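Dipeptidase (Streptococcus thermophilus, PDB 3PEB) probably acts as a manganese-dependent dipeptidase of the peptidase M24B family, of which this chain is the N-terminal creatinase/prolidase-type domain. Local coordinates at residues R11-L14 with N15-S19; V64-A67 with S68-L71. All blocks are in the same frame, centred on the assembly; numbering follows the deposited sequence.

Contact 1: residues R11-L14 with N15-S19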
loop_
_atom_site.group_PDB
_atom_site.type_symbol
_atom_site.label_atom_id
_atom_site.label_comp_id
_atom_site.label_asym_id
_atom_site.label_seq_id
_atom_site.Cartn_x
_atom_site.Cartn_y
_atom_site.Cartn_z
ATOM N N ARG A 11 -9.227 7.540 -1.489
ATOM C CA ARG A 11 -9.823 7.208 -2.788
ATOM C C ARG A 11 -10.347 8.456 -3.526
ATOM O O ARG A 11 -10.215 8.547 -4.744
ATOM C CB ARG A 11 -10.920 6.147 -2.643
ATOM C CG ARG A 11 -10.368 4.727 -2.329
ATOM C CD ARG A 11 -11.471 3.670 -2.361
ATOM N NE ARG A 11 -12.245 3.733 -1.131
ATOM C CZ ARG A 11 -12.056 2.972 -0.059
ATOM N NH1 ARG A 11 -11.147 2.008 -0.038
ATOM N NH2 ARG A 11 -12.821 3.155 1.007
ATOM N N HIS A 12 -10.900 9.428 -2.795
ATOM C CA HIS A 12 -11.368 10.682 -3.408
ATOM C C HIS A 12 -10.182 11.437 -4.021
ATOM O O HIS A 12 -10.264 11.965 -5.134
ATOM C CB HIS A 12 -12.105 11.551 -2.357
ATOM C CG HIS A 12 -12.579 12.878 -2.871
ATOM N ND1 HIS A 12 -13.826 13.056 -3.434
ATOM C CD2 HIS A 12 -11.984 14.099 -2.890
ATOM C CE1 HIS A 12 -13.974 14.324 -3.790
ATOM N NE2 HIS A 12 -12.866 14.973 -3.483
ATOM N N PHE A 13 -9.091 11.507 -3.273
ATOM C CA PHE A 13 -7.874 12.148 -3.745
ATOM C C PHE A 13 -7.337 11.470 -5.006
ATOM O O PHE A 13 -6.974 12.159 -5.969
ATOM C CB PHE A 13 -6.812 12.127 -2.646
ATOM C CG PHE A 13 -5.466 12.590 -3.117
ATOM C CD1 PHE A 13 -4.567 11.701 -3.635
ATOM C CD2 PHE A 13 -5.131 13.943 -3.092
ATOM C CE1 PHE A 13 -3.293 12.139 -4.083
ATOM C CE2 PHE A 13 -3.883 14.389 -3.536
ATOM C CZ PHE A 13 -2.971 13.477 -4.043
ATOM N N LEU A 14 -7.306 10.131 -5.007
ATOM C CA LEU A 14 -6.840 9.390 -6.182
ATOM C C LEU A 14 -7.697 9.736 -7.402
ATOM O O LEU A 14 -7.180 10.041 -8.509
ATOM C CB LEU A 14 -6.855 7.876 -5.932
ATOM C CG LEU A 14 -5.871 7.326 -4.899
ATOM C CD1 LEU A 14 -6.114 5.806 -4.641
ATOM C CD2 LEU A 14 -4.440 7.617 -5.448
ATOM N N ASN A 15 -9.008 9.705 -7.191
ATOM C CA ASN A 15 -9.951 9.956 -8.248
ATOM C C ASN A 15 -9.800 11.365 -8.825
ATOM O O ASN A 15 -9.774 11.523 -10.018
ATOM C CB ASN A 15 -11.379 9.698 -7.727
ATOM C CG ASN A 15 -12.433 9.987 -8.764
ATOM O OD1 ASN A 15 -13.052 11.032 -8.719
ATOM N ND2 ASN A 15 -12.593 9.094 -9.732
ATOM N N GLU A 16 -9.700 12.376 -7.967
ATOM C CA GLU A 16 -9.444 13.759 -8.397
ATOM C C GLU A 16 -8.176 13.878 -9.278
ATOM O O GLU A 16 -8.105 14.723 -10.171
ATOM C CB GLU A 16 -9.177 14.644 -7.188
ATOM C CG GLU A 16 -10.332 15.141 -6.387
ATOM C CD GLU A 16 -9.857 16.215 -5.388
ATOM O OE1 GLU A 16 -9.062 15.878 -4.458
ATOM O OE2 GLU A 16 -10.237 17.385 -5.560
ATOM N N ASN A 17 -7.181 13.043 -8.991
ATOM C CA ASN A 17 -5.860 13.120 -9.634
ATOM C C ASN A 17 -5.623 12.044 -10.699
ATOM O O ASN A 17 -4.487 11.842 -11.140
ATOM C CB ASN A 17 -4.780 13.101 -8.546
ATOM C CG ASN A 17 -4.763 14.383 -7.733
ATOM O OD1 ASN A 17 -4.301 15.404 -8.219
ATOM N ND2 ASN A 17 -5.319 14.353 -6.515
ATOM N N LYS A 18 -6.705 11.374 -11.111
ATOM C CA LYS A 18 -6.687 10.382 -12.209
ATOM C C LYS A 18 -5.735 9.217 -11.968
ATOM O O LYS A 18 -5.107 8.669 -12.883
ATOM C CB LYS A 18 -6.431 11.080 -13.539
ATOM C CG LYS A 18 -7.526 12.107 -13.853
ATOM C CD LYS A 18 -7.471 12.585 -15.298
ATOM C CE LYS A 18 -8.099 13.975 -15.464
ATOM N NZ LYS A 18 -9.367 14.167 -14.679
ATOM N N SER A 19 -5.649 8.837 -10.702
ATOM C CA SER A 19 -4.828 7.733 -10.265
ATOM C C SER A 19 -5.642 6.559 -9.794
ATOM O O SER A 19 -6.572 6.711 -8.994
ATOM C CB SER A 19 -3.918 8.193 -9.114
ATOM O OG SER A 19 -3.210 7.105 -8.555
HETATM O O HOH W 1 -12.973 12.844 -6.416
#
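Phe13 and Asn17 meet at the C-terminal end of helix 6-16. ND2 of Asn17 donates to Phe13 O at 2.8 Å and, from there, lies over one face of the ring as a packing contact, 3.3 Å from Phe13 CE2, with ring and amide planes 44° apart. Phe13 CG lies anti to the backbone N (chi1 172°), which carries the ring alongside the following turn; Phe129 stacks on this ring and Tyr101 meets it edge-to-face.

Backbone bonds finish the helix. Asn15 N and Glu16 N still make ordinary helical bonds, to Arg11 O and His12 O. Beyond them a Schellman motif takes over: Lys18, with positive phi, turns the chain so that Ser19 N reaches Leu14 O at 2.9 Å, while Lys18 N bonds to Asn15 O at 3.3 Å.

Water 1 donates to His12 O and to Asn15 OD1, bridging the two residues; Asn15 ND2 is hydrogen-bonded to Glu51. Leu14 CD2 touches Ser19 OG at 3.4 Å, an apolar contact, and the hydroxyl's hydrogen bond is to Ile99 O. Thus the Asn17 amide supplements a weak helical bond at Phe13 O, Ser19 N replaces the helical donor at Leu14 O, and the water is a second donor to His12 O.

Contact 2: residues V64-A67 with S68-L71. With NA (sodium ion), chain N; EDO (1,2-ethanediol), chain G; EDO (1,2-ethanediol), chain I.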
loop_
_atom_site.group_PDB
_atom_site.type_symbol
_atom_site.label_atom_id
_atom_site.label_comp_id
_atom_site.label_asym_id
_atom_site.label_seq_id
_atom_site.Cartn_x
_atom_site.Cartn_y
_atom_site.Cartn_z
ATOM N N VAL A 64 0.192 -11.824 9.191
ATOM C CA VAL A 64 -1.062 -12.000 8.427
ATOM C C VAL A 64 -2.267 -12.298 9.336
ATOM O O VAL A 64 -3.330 -11.705 9.140
ATOM C CB VAL A 64 -0.932 -13.097 7.336
ATOM C CG1 VAL A 64 -2.347 -13.506 6.784
ATOM C CG2 VAL A 64 0.013 -12.628 6.208
ATOM N N ALA A 65 -2.104 -13.194 10.316
ATOM C CA ALA A 65 -3.187 -13.564 11.242
ATOM C C ALA A 65 -3.694 -12.338 12.035
ATOM O O ALA A 65 -4.897 -12.085 12.096
ATOM C CB ALA A 65 -2.751 -14.735 12.218
ATOM N N ARG A 66 -2.774 -11.564 12.604
ATOM C CA ARG A 66 -3.155 -10.376 13.374
ATOM C C ARG A 66 -3.818 -9.316 12.489
ATOM O O ARG A 66 -4.868 -8.781 12.867
ATOM C CB ARG A 66 -1.965 -9.778 14.149
ATOM C CG ARG A 66 -2.342 -8.601 15.081
ATOM C CD ARG A 66 -1.168 -8.195 15.976
ATOM N NE ARG A 66 -0.026 -7.632 15.229
ATOM C CZ ARG A 66 0.209 -6.336 15.015
ATOM N NH1 ARG A 66 -0.639 -5.410 15.458
ATOM N NH2 ARG A 66 1.312 -5.953 14.360
ATOM N N ALA A 67 -3.240 -9.036 11.328
ATOM C CA ALA A 67 -3.800 -8.041 10.421
ATOM C C ALA A 67 -5.207 -8.461 9.996
ATOM O O ALA A 67 -6.112 -7.658 10.026
ATOM C CB ALA A 67 -2.904 -7.827 9.199
ATOM N N SER A 68 -5.366 -9.727 9.621
ATOM C CA SER A 68 -6.648 -10.261 9.194
ATOM C C SER A 68 -7.713 -10.165 10.287
ATOM O O SER A 68 -8.897 -10.033 9.980
ATOM C CB SER A 68 -6.492 -11.725 8.755
ATOM O OG SER A 68 -5.580 -11.797 7.669
ATOM N N SER A 69 -7.300 -10.244 11.545
ATOM C CA SER A 69 -8.218 -10.186 12.669
ATOM C C SER A 69 -8.747 -8.772 12.890
ATOM O O SER A 69 -9.768 -8.605 13.537
ATOM C CB SER A 69 -7.561 -10.691 13.968
ATOM O OG SER A 69 -6.647 -9.723 14.468
ATOM N N VAL A 70 -8.075 -7.746 12.381
ATOM C CA VAL A 70 -8.568 -6.399 12.632
ATOM C C VAL A 70 -8.930 -5.604 11.367
ATOM O O VAL A 70 -9.331 -4.459 11.487
ATOM C CB VAL A 70 -7.589 -5.570 13.482
ATOM C CG1 VAL A 70 -7.301 -6.255 14.828
ATOM C CG2 VAL A 70 -6.305 -5.305 12.707
ATOM N N LEU A 71 -8.796 -6.204 10.180
ATOM C CA LEU A 71 -9.077 -5.517 8.920
ATOM C C LEU A 71 -10.161 -6.254 8.155
ATOM O O LEU A 71 -10.210 -7.483 8.143
ATOM C CB LEU A 71 -7.827 -5.427 8.043
ATOM C CG LEU A 71 -6.656 -4.661 8.662
ATOM C CD1 LEU A 71 -5.442 -4.736 7.712
ATOM C CD2 LEU A 71 -7.055 -3.179 8.929
HETATM NA NA NA N . -10.331 -9.821 8.083
HETATM C C1 EDO G . -3.859 -3.400 15.755
HETATM O O1 EDO G . -2.500 -2.928 15.665
HETATM C C2 EDO G . -3.983 -4.924 15.919
HETATM O O2 EDO G . -3.117 -5.450 16.925
HETATM C C1 EDO I . 1.794 -10.734 15.626
HETATM O O1 EDO I . 1.421 -9.979 14.471
HETATM C C2 EDO I . 3.281 -11.069 15.564
HETATM O O2 EDO I . 3.480 -12.374 16.109
HETATM O O HOH W 2 -10.574 -12.110 8.378
HETATM O O HOH W 3 -12.151 -9.929 6.403
HETATM O O HOH W 4 -8.679 -9.769 6.278
HETATM O O HOH W 5 -12.131 -9.422 9.760
#
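Two serine hydroxyls are folded back onto the helix by different first torsions. Ser68 places OG beside its own backbone N, anti to the carbonyl carbon (chi1 -60°), which turns it back along the helix to the carbonyl four residues earlier, where it donates to Val64 O at 2.7 Å. Ser69 instead holds OG between its backbone N and carbonyl carbon (chi1 74°), from where it donates to Arg66 O at 2.6 Å.

Val64 O is gripped twice, since Ser68 N also bonds to it, at 2.9 Å; the hydroxyl and the amide arrive from opposite faces of the carbonyl plane. Near the end of the helix the bonding shortens to i to i+3: Val70 N donates to Ala67 O at 3.1 Å.

This last turn presents Ser68 O and Leu71 O to a sodium ion, at 2.4 and 2.3 Å, and four waters complete six ligands. On another side, Arg66 NE and NH1 donate near the guanidinium plane to two ethanediol molecules, probably from the crystallisation liquor, while NH2 forms a salt bridge with Glu63 OE1 and a hydrogen bond to Asp37 O.

Helix 64-70 is the crossover of the beta-alpha-beta unit between strands 56-60 and 75-78. Ala67 packs on Leu57 and Val75, Val64 on Val59 and Leu71 on Leu57, with Phe36 from a loop against Ala67 and Val70.

How the contacts relate
From the N terminus, helix 6-16 comes first, and contact 1 closes its last turn before the chain enters strand 21-24, inside the mixed sheet. The chain then runs through helix 27-34 and strands 46-50 and 56-60 to contact 2, which spans helix 64-70 and the first residue beyond it, on the way to the outer strand 75-78. Both contacts are local turns; they follow in series, neither nested nor crossed. The centres of contact 1 and contact 2 are about 27 Å apart, on opposite sides of the chain's centre, and the two do not touch. Contact 1 abuts strand 96-102 and helix 127-133, whereas contact 2 covers strands 56-60 and 75-78, all within the creatinase/prolidase N-terminal domain.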